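PDB 5NDX: glycosyl hydrolase, which probably hydrolyses O-glycosidic bonds, as a bacterial family 39 glycosidase orthologous to human alpha-L-iduronidase. Local coordinates for residues 236-241 against 264-269; 286-291 against 370-375; 297-300 against 306-309. The protein carries 2 engineered substitutions. All blocks are in the same frame, centred on the assembly; numbering follows the deposited sequence.

Interaction 1: residues 236-241 against 264-269; sequences NAIVDR and DECDPQ. With 8U8 ((2~{R},3~{S},4~{S},5~{R},6~{S})-6-(4-methyl-2-oxidanylidene-chromen-7-yl)oxy-3,4,5-tris(oxidanyl)oxane-2-carboxylic acid), chain M.
Ile238 and Cys266 meet in the wall of the parallel TIM barrel, where helix 235-252 packs against the loop that leaves strand 261-263. The two backbones stay well apart, with Ile238 CA 8.3 Å from Cys266 CA, and only about 98 Å² is buried in all, so this is a light, apolar contact. It rests on one pair: the branch methyl Ile238 CG2 lies 4.2 Å from Cys266 SG. The cysteine's first torsion turns SG away from its own N (chi1 -179°) and out to the helix, whose Ile238 side chain starts off toward the loop. At 4.5 Å, Ile238 CD1 also nears Asp267 O, while Asp267 sets off away from the helix at its CB and its carboxylate forms a salt bridge with Lys222. Cys266 thus puts its SG against Ile238, while Glu265 and Asp267, before and after it in sequence, carry their acids to the sugar side of the barrel. Glu265 runs extended beyond CG into the ligand pocket, where Arg57 and Lys222 form salt bridges with its two oxygens. A glutamine in its place would probably cost these salt bridges, leaving Arg57 with Asp264 alone of the two acids and the sugar hydroxyl less firmly held. That hydroxyl, O3 of 8U8, donates to Glu265 OE2 at a very short 2.5 Å, where the exact ligand placement is doubtful.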
loop_
_atom_site.group_PDB
_atom_site.type_symbol
_atom_site.label_atom_id
_atom_site.label_comp_id
_atom_site.label_asym_id
_atom_site.label_seq_id
_atom_site.Cartn_x
_atom_site.Cartn_y
_atom_site.Cartn_z
ATOM N N ASN A 236 13.322 5.449 13.513
ATOM C CA ASN A 236 14.728 5.120 13.247
ATOM C C ASN A 236 15.162 3.783 13.834
ATOM O O ASN A 236 16.055 3.115 13.245
ATOM C CB ASN A 236 15.697 6.264 13.641
ATOM C CG ASN A 236 15.954 7.276 12.476
ATOM O OD1 ASN A 236 15.860 8.500 12.664
ATOM N ND2 ASN A 236 16.283 6.790 11.318
ATOM N N ALA A 237 14.502 3.324 14.908
ATOM C CA ALA A 237 14.878 2.035 15.482
ATOM C C ALA A 237 14.461 0.858 14.609
ATOM O O ALA A 237 15.019 -0.233 14.721
ATOM C CB ALA A 237 14.353 1.884 16.912
ATOM N N ILE A 238 13.476 1.063 13.743
ATOM C CA ILE A 238 13.111 0.036 12.781
ATOM C C ILE A 238 14.317 -0.255 11.892
ATOM O O ILE A 238 14.683 -1.393 11.704
ATOM C CB ILE A 238 11.892 0.433 11.920
ATOM C CG1 ILE A 238 10.626 0.541 12.794
ATOM C CG2 ILE A 238 11.680 -0.572 10.789
ATOM C CD1 ILE A 238 9.450 1.232 12.085
ATOM N N VAL A 239 14.917 0.788 11.352
ATOM C CA VAL A 239 16.136 0.669 10.566
ATOM C C VAL A 239 17.317 0.134 11.427
ATOM O O VAL A 239 18.095 -0.691 10.951
ATOM C CB VAL A 239 16.524 2.006 9.939
ATOM C CG1 VAL A 239 17.956 1.951 9.399
ATOM C CG2 VAL A 239 15.545 2.339 8.835
ATOM N N ASP A 240 17.435 0.585 12.668
ATOM C CA ASP A 240 18.506 0.095 13.549
ATOM C C ASP A 240 18.395 -1.415 13.745
ATOM O O ASP A 240 19.402 -2.135 13.609
ATOM C CB ASP A 240 18.503 0.784 14.925
ATOM C CG ASP A 240 18.744 2.271 14.835
ATOM O OD1 ASP A 240 19.306 2.742 13.824
ATOM O OD2 ASP A 240 18.337 2.986 15.772
ATOM N N ARG A 241 17.196 -1.906 14.046
ATOM C CA ARG A 241 17.065 -3.337 14.262
ATOM C C ARG A 241 17.269 -4.141 12.989
ATOM O O ARG A 241 17.816 -5.237 13.055
ATOM C CB ARG A 241 15.778 -3.710 14.999
ATOM C CG ARG A 241 15.719 -3.115 16.429
ATOM C CD ARG A 241 14.598 -3.766 17.221
ATOM N NE ARG A 241 13.343 -3.670 16.487
ATOM C CZ ARG A 241 12.578 -2.591 16.463
ATOM N NH1 ARG A 241 12.912 -1.518 17.163
ATOM N NH2 ARG A 241 11.447 -2.600 15.743
ATOM N N ASP A 264 8.259 -7.418 6.093
ATOM C CA ASP A 264 6.971 -7.838 5.564
ATOM C C ASP A 264 5.770 -7.297 6.357
ATOM O O ASP A 264 4.611 -7.582 6.004
ATOM C CB ASP A 264 6.938 -9.404 5.400
ATOM C CG ASP A 264 7.138 -10.160 6.712
ATOM O OD1 ASP A 264 7.228 -9.517 7.816
ATOM O OD2 ASP A 264 7.169 -11.416 6.681
ATOM N N GLU A 265 6.035 -6.555 7.431
ATOM C CA GLU A 265 4.980 -5.924 8.218
ATOM C C GLU A 265 5.526 -4.725 8.945
ATOM O O GLU A 265 5.894 -4.810 10.128
ATOM C CB GLU A 265 4.419 -6.880 9.281
ATOM C CG GLU A 265 3.249 -7.684 8.853
ATOM C CD GLU A 265 2.703 -8.527 9.988
ATOM O OE1 GLU A 265 2.389 -7.960 11.065
ATOM O OE2 GLU A 265 2.550 -9.742 9.782
ATOM N N CYS A 266 5.610 -3.613 8.264
ATOM C CA CYS A 266 6.294 -2.501 8.825
ATOM C C CYS A 266 5.241 -1.439 9.171
ATOM O O CYS A 266 4.824 -0.700 8.296
ATOM C CB CYS A 266 7.299 -2.005 7.848
ATOM S SG CYS A 266 8.269 -0.603 8.425
ATOM N N ASP A 267 4.777 -1.437 10.413
ATOM C CA ASP A 267 3.767 -0.495 10.869
ATOM C C ASP A 267 4.340 0.355 12.013
ATOM O O ASP A 267 5.236 -0.076 12.718
ATOM C CB ASP A 267 2.492 -1.253 11.310
ATOM C CG ASP A 267 1.979 -2.206 10.209
ATOM O OD1 ASP A 267 1.457 -1.723 9.151
ATOM O OD2 ASP A 267 2.129 -3.431 10.416
ATOM N N PRO A 268 3.831 1.563 12.185
ATOM C CA PRO A 268 4.383 2.391 13.255
ATOM C C PRO A 268 4.084 1.859 14.643
ATOM O O PRO A 268 4.879 2.053 15.560
ATOM C CB PRO A 268 3.767 3.764 13.013
ATOM C CG PRO A 268 2.844 3.626 11.860
ATOM C CD PRO A 268 2.883 2.274 11.318
ATOM N N GLN A 269 2.957 1.181 14.810
ATOM C CA GLN A 269 2.634 0.579 16.102
ATOM C C GLN A 269 1.964 -0.774 15.945
ATOM O O GLN A 269 1.023 -0.946 15.128
ATOM C CB GLN A 269 1.755 1.510 16.932
ATOM C CG GLN A 269 1.494 1.016 18.366
ATOM C CD GLN A 269 0.882 2.050 19.305
ATOM O OE1 GLN A 269 0.332 3.076 18.877
ATOM N NE2 GLN A 269 0.975 1.784 20.609
HETATM C C15 8U8 M . 1.749 -12.294 19.889
HETATM C C13 8U8 M . 2.829 -11.580 19.324
HETATM C C14 8U8 M . 4.061 -11.599 19.984
HETATM C C16 8U8 M . 5.165 -10.938 19.439
HETATM O O9 8U8 M . 6.206 -10.973 20.093
HETATM O O8 8U8 M . 5.067 -10.240 18.252
HETATM C C11 8U8 M . 3.908 -10.296 17.519
HETATM C C10 8U8 M . 3.879 -9.696 16.255
HETATM C C12 8U8 M . 2.769 -10.957 18.054
HETATM C C7 8U8 M . 1.613 -11.015 17.252
HETATM C C8 8U8 M . 1.590 -10.418 15.986
HETATM C C9 8U8 M . 2.715 -9.744 15.481
HETATM O O2 8U8 M . 2.752 -9.171 14.225
HETATM C C5 8U8 M . 1.559 -8.685 13.494
HETATM O O1 8U8 M . 0.774 -7.875 14.381
HETATM C C1 8U8 M . -0.526 -7.595 14.029
HETATM C C6 8U8 M . -0.663 -6.243 14.441
HETATM O O7 8U8 M . -1.799 -5.878 14.720
HETATM O O6 8U8 M . 0.355 -5.574 14.449
HETATM C C2 8U8 M . -0.862 -7.598 12.506
HETATM O O5 8U8 M . -0.367 -6.377 11.918
HETATM C C3 8U8 M . -0.336 -8.891 11.743
HETATM O O4 8U8 M . -1.411 -9.657 11.324
HETATM C C4 8U8 M . 0.628 -9.736 12.635
HETATM O O3 8U8 M . 1.334 -10.707 11.760
#

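Interaction 2: residues 286-291 against 370-375; sequences GIIARI and ELLATL
Ala289 and Leu372 mark the nearest approach of the two backbones, their CA atoms being 7.8 Å apart. Residues 286-291 are a regular inner part of helix 282-300, as the bond of 2.8 Å from Arg290 N to Gly286 O attests. Residues 370-375, by contrast, lead from helix 364-372 into a type I beta turn that runs from Leu372 to Leu375, closed by Leu375 N to Leu372 O at 3.2 Å. Just before the turn, Leu371 O accepts from both Thr374 OG1, 2.7 Å away and nearly along the C=O axis (161°), and Thr374 N at 3.2 Å. This pair of hydrogen bonds to one carbonyl oxygen ties the threonine back onto the helix, and Thr374 OG1 is also bonded to Ser408. Across the gap the contact rests on Leu372, whose forked end straddles two neighbouring helix residues. One prong, CD1, comes within 4.4 Å of Ile288 CG2; the other, CD2, lies 4.4 Å from the methyl Ala289 CB. With chi1 at -65° and chi2 at 164°, the leucine reaches out from its helix far enough to offer both methyls. Strand 407-413 of the large mixed sheet adjoins the pair, Ile412 meeting Ala289 and Ser410 meeting Leu372, so the contact joins a barrel helix to that sheet's side of the protein. Since every touching group is a hydrocarbon and the total burial is near 84 Å², the chemistry implies loose van der Waals packing, with no directional bond across it.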
loop_
_atom_site.group_PDB
_atom_site.type_symbol
_atom_site.label_atom_id
_atom_site.label_comp_id
_atom_site.label_asym_id
_atom_site.label_seq_id
_atom_site.Cartn_x
_atom_site.Cartn_y
_atom_site.Cartn_z
ATOM N N GLY A 286 2.515 11.196 7.137
ATOM C CA GLY A 286 3.878 11.667 7.371
ATOM C C GLY A 286 4.806 10.565 7.816
ATOM O O GLY A 286 5.905 10.380 7.264
ATOM N N ILE A 287 4.336 9.799 8.776
ATOM C CA ILE A 287 5.145 8.754 9.379
ATOM C C ILE A 287 5.438 7.595 8.434
ATOM O O ILE A 287 6.532 7.045 8.465
ATOM C CB ILE A 287 4.530 8.280 10.735
ATOM C CG1 ILE A 287 5.648 7.870 11.693
ATOM C CG2 ILE A 287 3.655 7.083 10.578
ATOM C CD1 ILE A 287 6.385 9.088 12.254
ATOM N N ILE A 288 4.478 7.181 7.606
ATOM C CA ILE A 288 4.773 6.186 6.535
ATOM C C ILE A 288 5.890 6.686 5.603
ATOM O O ILE A 288 6.853 5.955 5.278
ATOM C CB ILE A 288 3.502 5.909 5.707
ATOM C CG1 ILE A 288 2.486 5.075 6.547
ATOM C CG2 ILE A 288 3.799 5.117 4.431
ATOM C CD1 ILE A 288 1.062 5.068 6.005
ATOM N N ALA A 289 5.782 7.956 5.174
ATOM C CA ALA A 289 6.773 8.503 4.306
ATOM C C ALA A 289 8.142 8.638 5.013
ATOM O O ALA A 289 9.205 8.393 4.407
ATOM C CB ALA A 289 6.307 9.814 3.699
ATOM N N ARG A 290 8.111 9.017 6.285
ATOM C CA ARG A 290 9.308 9.152 7.058
ATOM C C ARG A 290 10.053 7.823 7.216
ATOM O O ARG A 290 11.267 7.780 7.067
ATOM C CB ARG A 290 8.991 9.777 8.416
ATOM C CG ARG A 290 10.059 9.643 9.453
ATOM C CD ARG A 290 9.730 10.549 10.610
ATOM N NE ARG A 290 10.580 10.322 11.750
ATOM C CZ ARG A 290 11.581 11.093 12.169
ATOM N NH1 ARG A 290 11.950 12.181 11.564
ATOM N NH2 ARG A 290 12.262 10.701 13.218
ATOM N N ILE A 291 9.331 6.768 7.520
ATOM C CA ILE A 291 9.896 5.412 7.577
ATOM C C ILE A 291 10.540 4.993 6.225
ATOM O O ILE A 291 11.687 4.484 6.161
ATOM C CB ILE A 291 8.837 4.426 7.996
ATOM C CG1 ILE A 291 8.551 4.589 9.497
ATOM C CG2 ILE A 291 9.242 2.987 7.721
ATOM C CD1 ILE A 291 7.243 3.974 9.916
ATOM N N GLU A 370 -0.841 6.834 -2.484
ATOM C CA GLU A 370 -1.172 7.471 -3.758
ATOM C C GLU A 370 -0.146 8.516 -4.194
ATOM O O GLU A 370 0.253 8.531 -5.357
ATOM C CB GLU A 370 -2.560 8.123 -3.745
ATOM C CG GLU A 370 -3.708 7.126 -3.690
ATOM C CD GLU A 370 -5.125 7.760 -3.816
ATOM O OE1 GLU A 370 -5.619 8.093 -4.931
ATOM O OE2 GLU A 370 -5.762 7.906 -2.772
ATOM N N LEU A 371 0.265 9.381 -3.268
ATOM C CA LEU A 371 1.270 10.352 -3.537
ATOM C C LEU A 371 2.609 9.720 -3.816
ATOM O O LEU A 371 3.273 10.081 -4.783
ATOM C CB LEU A 371 1.396 11.397 -2.413
ATOM C CG LEU A 371 0.505 12.629 -2.536
ATOM C CD1 LEU A 371 -0.938 12.283 -2.606
ATOM C CD2 LEU A 371 0.686 13.562 -1.348
ATOM N N LEU A 372 3.028 8.826 -2.948
ATOM C CA LEU A 372 4.329 8.162 -3.105
ATOM C C LEU A 372 4.426 7.327 -4.427
ATOM O O LEU A 372 5.526 7.157 -4.989
ATOM C CB LEU A 372 4.631 7.272 -1.888
ATOM C CG LEU A 372 4.826 7.981 -0.549
ATOM C CD1 LEU A 372 4.738 7.013 0.606
ATOM C CD2 LEU A 372 6.175 8.628 -0.516
ATOM N N ALA A 373 3.279 6.859 -4.917
ATOM C CA ALA A 373 3.219 6.038 -6.109
ATOM C C ALA A 373 3.652 6.825 -7.337
ATOM O O ALA A 373 4.056 6.205 -8.294
ATOM C CB ALA A 373 1.814 5.526 -6.324
ATOM N N THR A 374 3.568 8.166 -7.290
ATOM C CA THR A 374 3.989 9.026 -8.398
ATOM C C THR A 374 5.464 9.228 -8.551
ATOM O O THR A 374 5.873 9.932 -9.473
ATOM C CB THR A 374 3.359 10.443 -8.305
ATOM O OG1 THR A 374 3.922 11.185 -7.188
ATOM C CG2 THR A 374 1.861 10.333 -8.156
ATOM N N LEU A 375 6.278 8.692 -7.643
ATOM C CA LEU A 375 7.694 8.921 -7.713
ATOM C C LEU A 375 8.306 8.244 -8.945
ATOM O O LEU A 375 7.771 7.288 -9.477
ATOM C CB LEU A 375 8.384 8.464 -6.441
ATOM C CG LEU A 375 8.173 9.376 -5.213
ATOM C CD1 LEU A 375 8.495 8.673 -3.902
ATOM C CD2 LEU A 375 8.979 10.645 -5.353
#

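Interaction 3: residues 297-300 against 306-309; sequences RRII and NFTF. With 8U8 ((2~{R},3~{S},4~{S},5~{R},6~{S})-6-(4-methyl-2-oxidanylidene-chromen-7-yl)oxy-3,4,5-tris(oxidanyl)oxane-2-carboxylic acid), chain N; SO4 (sulfate ion), chain E.
Consecutive isoleucines, Ile299 and Ile300, both reach Phe307 from a helix end with a wider pi-type turn at 297-300. This is the step of the TIM barrel from helix 282-300 into its eighth parallel strand, 307-310, and the CA atoms of Ile300 and Phe307 come within 6.2 Å. Phe307 CB is the shared point: Ile299 CG2 touches it at 3.7 Å and Ile300 CG1 at 4.1 Å. Beyond CB the phenyl group leads away from the isoleucines (chi1 -170°) to meet the ring of His295 with planes about 45° apart. Ile299 packs in addition on Val239 and Leu243 of helix 235-252. On the far side of the strand, Phe309 lays one ring face against the coumarin of a second 8U8 molecule, its CD1 being 3.5 Å from C8, and Thr308 CG2 nears the same ligand. The helix end carries polar partners too. Arg297 is paired with Glu293 and Asp391, and its bent chain brings the guanidinium edge to a sulfate, probably from the crystallisation liquor: NH1 donates to O4 at 2.6 Å with an N-H...O angle of 143°.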
loop_
_atom_site.group_PDB
_atom_site.type_symbol
_atom_site.label_atom_id
_atom_site.label_comp_id
_atom_site.label_asym_id
_atom_site.label_seq_id
_atom_site.Cartn_x
_atom_site.Cartn_y
_atom_site.Cartn_z
ATOM N N ARG A 297 17.542 6.420 2.773
ATOM C CA ARG A 297 18.738 7.168 3.092
ATOM C C ARG A 297 19.772 6.349 3.927
ATOM O O ARG A 297 20.958 6.485 3.720
ATOM C CB ARG A 297 18.355 8.445 3.804
ATOM C CG ARG A 297 19.537 9.276 4.330
ATOM C CD ARG A 297 19.096 10.635 4.833
ATOM N NE ARG A 297 17.859 10.521 5.637
ATOM C CZ ARG A 297 17.787 10.157 6.915
ATOM N NH1 ARG A 297 18.881 9.953 7.634
ATOM N NH2 ARG A 297 16.606 10.036 7.487
ATOM N N ARG A 298 19.327 5.519 4.843
ATOM C CA ARG A 298 20.211 4.826 5.781
ATOM C C ARG A 298 20.543 3.396 5.385
ATOM O O ARG A 298 21.538 2.844 5.885
ATOM C CB ARG A 298 19.601 4.817 7.195
ATOM C CG ARG A 298 19.412 6.222 7.769
ATOM C CD ARG A 298 18.884 6.238 9.224
ATOM N NE ARG A 298 19.789 5.463 10.057
ATOM C CZ ARG A 298 19.483 4.766 11.147
ATOM N NH1 ARG A 298 18.272 4.747 11.672
ATOM N NH2 ARG A 298 20.410 4.031 11.715
ATOM N N ILE A 299 19.707 2.755 4.549
ATOM C CA ILE A 299 19.988 1.398 4.144
ATOM C C ILE A 299 20.374 1.312 2.641
ATOM O O ILE A 299 21.439 0.778 2.308
ATOM C CB ILE A 299 18.867 0.404 4.505
ATOM C CG1 ILE A 299 18.580 0.443 6.008
ATOM C CG2 ILE A 299 19.314 -1.022 4.174
ATOM C CD1 ILE A 299 17.483 -0.522 6.464
ATOM N N ILE A 300 19.529 1.840 1.766
ATOM C CA ILE A 300 19.654 1.611 0.338
ATOM C C ILE A 300 20.750 2.466 -0.260
ATOM O O ILE A 300 21.610 1.932 -0.921
ATOM C CB ILE A 300 18.340 1.848 -0.388
ATOM C CG1 ILE A 300 17.307 0.842 0.120
ATOM C CG2 ILE A 300 18.526 1.731 -1.905
ATOM C CD1 ILE A 300 15.900 1.125 -0.325
ATOM N N ASN A 306 20.926 -5.164 1.108
ATOM C CA ASN A 306 20.137 -5.265 -0.115
ATOM C C ASN A 306 18.629 -5.137 0.234
ATOM O O ASN A 306 17.835 -6.049 0.004
ATOM C CB ASN A 306 20.470 -6.618 -0.789
ATOM C CG ASN A 306 19.902 -6.765 -2.171
ATOM O OD1 ASN A 306 19.393 -5.818 -2.749
ATOM N ND2 ASN A 306 20.024 -7.960 -2.727
ATOM N N PHE A 307 18.222 -3.981 0.755
ATOM C CA PHE A 307 16.852 -3.834 1.262
ATOM C C PHE A 307 15.917 -3.722 0.063
ATOM O O PHE A 307 16.097 -2.866 -0.758
ATOM C CB PHE A 307 16.678 -2.642 2.196
ATOM C CG PHE A 307 15.360 -2.651 2.892
ATOM C CD1 PHE A 307 15.180 -3.379 4.068
ATOM C CD2 PHE A 307 14.274 -1.993 2.337
ATOM C CE1 PHE A 307 13.932 -3.428 4.666
ATOM C CE2 PHE A 307 13.035 -2.013 2.948
ATOM C CZ PHE A 307 12.869 -2.741 4.117
ATOM N N THR A 308 14.922 -4.588 -0.026
ATOM C CA THR A 308 14.158 -4.763 -1.255
ATOM C C THR A 308 12.654 -4.484 -1.190
ATOM O O THR A 308 12.062 -4.122 -2.230
ATOM C CB THR A 308 14.410 -6.213 -1.771
ATOM O OG1 THR A 308 15.810 -6.339 -2.068
ATOM C CG2 THR A 308 13.650 -6.525 -3.032
ATOM N N PHE A 309 12.012 -4.742 -0.055
ATOM C CA PHE A 309 10.578 -4.557 0.050
ATOM C C PHE A 309 10.170 -4.252 1.492
ATOM O O PHE A 309 10.716 -4.798 2.431
ATOM C CB PHE A 309 9.886 -5.799 -0.461
ATOM C CG PHE A 309 8.406 -5.699 -0.607
ATOM C CD1 PHE A 309 7.849 -4.788 -1.450
ATOM C CD2 PHE A 309 7.589 -6.609 0.013
ATOM C CE1 PHE A 309 6.484 -4.732 -1.648
ATOM C CE2 PHE A 309 6.216 -6.573 -0.162
ATOM C CZ PHE A 309 5.658 -5.603 -0.981
HETATM C C15 8U8 N . 9.302 -10.582 -1.087
HETATM C C13 8U8 N . 10.165 -10.016 -2.029
HETATM C C14 8U8 N . 11.445 -10.528 -2.197
HETATM C C16 8U8 N . 12.274 -10.019 -3.186
HETATM O O9 8U8 N . 13.418 -10.444 -3.284
HETATM O O8 8U8 N . 11.874 -8.965 -3.947
HETATM C C11 8U8 N . 10.617 -8.488 -3.832
HETATM C C10 8U8 N . 10.278 -7.494 -4.717
HETATM C C12 8U8 N . 9.743 -8.987 -2.877
HETATM C C7 8U8 N . 8.458 -8.445 -2.839
HETATM C C8 8U8 N . 8.114 -7.431 -3.727
HETATM C C9 8U8 N . 9.012 -6.950 -4.682
HETATM O O2 8U8 N . 8.615 -5.961 -5.545
HETATM C C5 8U8 N . 9.338 -5.783 -6.792
HETATM O O1 8U8 N . 10.389 -4.889 -6.386
HETATM C C1 8U8 N . 11.263 -4.354 -7.405
HETATM C C6 8U8 N . 12.108 -5.483 -8.094
HETATM O O7 8U8 N . 12.331 -6.538 -7.467
HETATM O O6 8U8 N . 12.456 -5.281 -9.267
HETATM C C2 8U8 N . 10.361 -3.620 -8.394
HETATM O O5 8U8 N . 11.121 -2.994 -9.474
HETATM C C3 8U8 N . 9.302 -4.591 -8.965
HETATM O O4 8U8 N . 8.449 -3.849 -9.797
HETATM C C4 8U8 N . 8.461 -5.171 -7.827
HETATM O O3 8U8 N . 7.539 -6.155 -8.302
HETATM S S SO4 E . 22.528 10.238 6.755
HETATM O O1 SO4 E . 22.426 11.631 7.241
HETATM O O2 SO4 E . 22.620 10.248 5.272
HETATM O O3 SO4 E . 23.737 9.603 7.333
HETATM O O4 SO4 E . 21.355 9.469 7.214
#

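Helix 282-300 is shared by interactions 2 and 3, which use its middle and its end, their centres about 15 Å apart and their nearest atoms about 6 Å; interaction 1 packs against it and touches both. Ile291 CG2 of interaction 2 lies 3.8 Å from Cys266 SG, extending that apolar patch, while Asp240 OD1 forms a 2.7 Å salt bridge with Arg298 NH2 of interaction 3. Interaction 1 holds Glu265 of one 8U8 pocket, and the Asp267 side chain is about 9 Å from that of Gln146, a changed residue at the predicted proton-donor position. Interaction 3 borders the other 8U8 pocket, whereas interaction 2 is structural packing, with the Ile288 side chain about 13 Å from a bound 8U8.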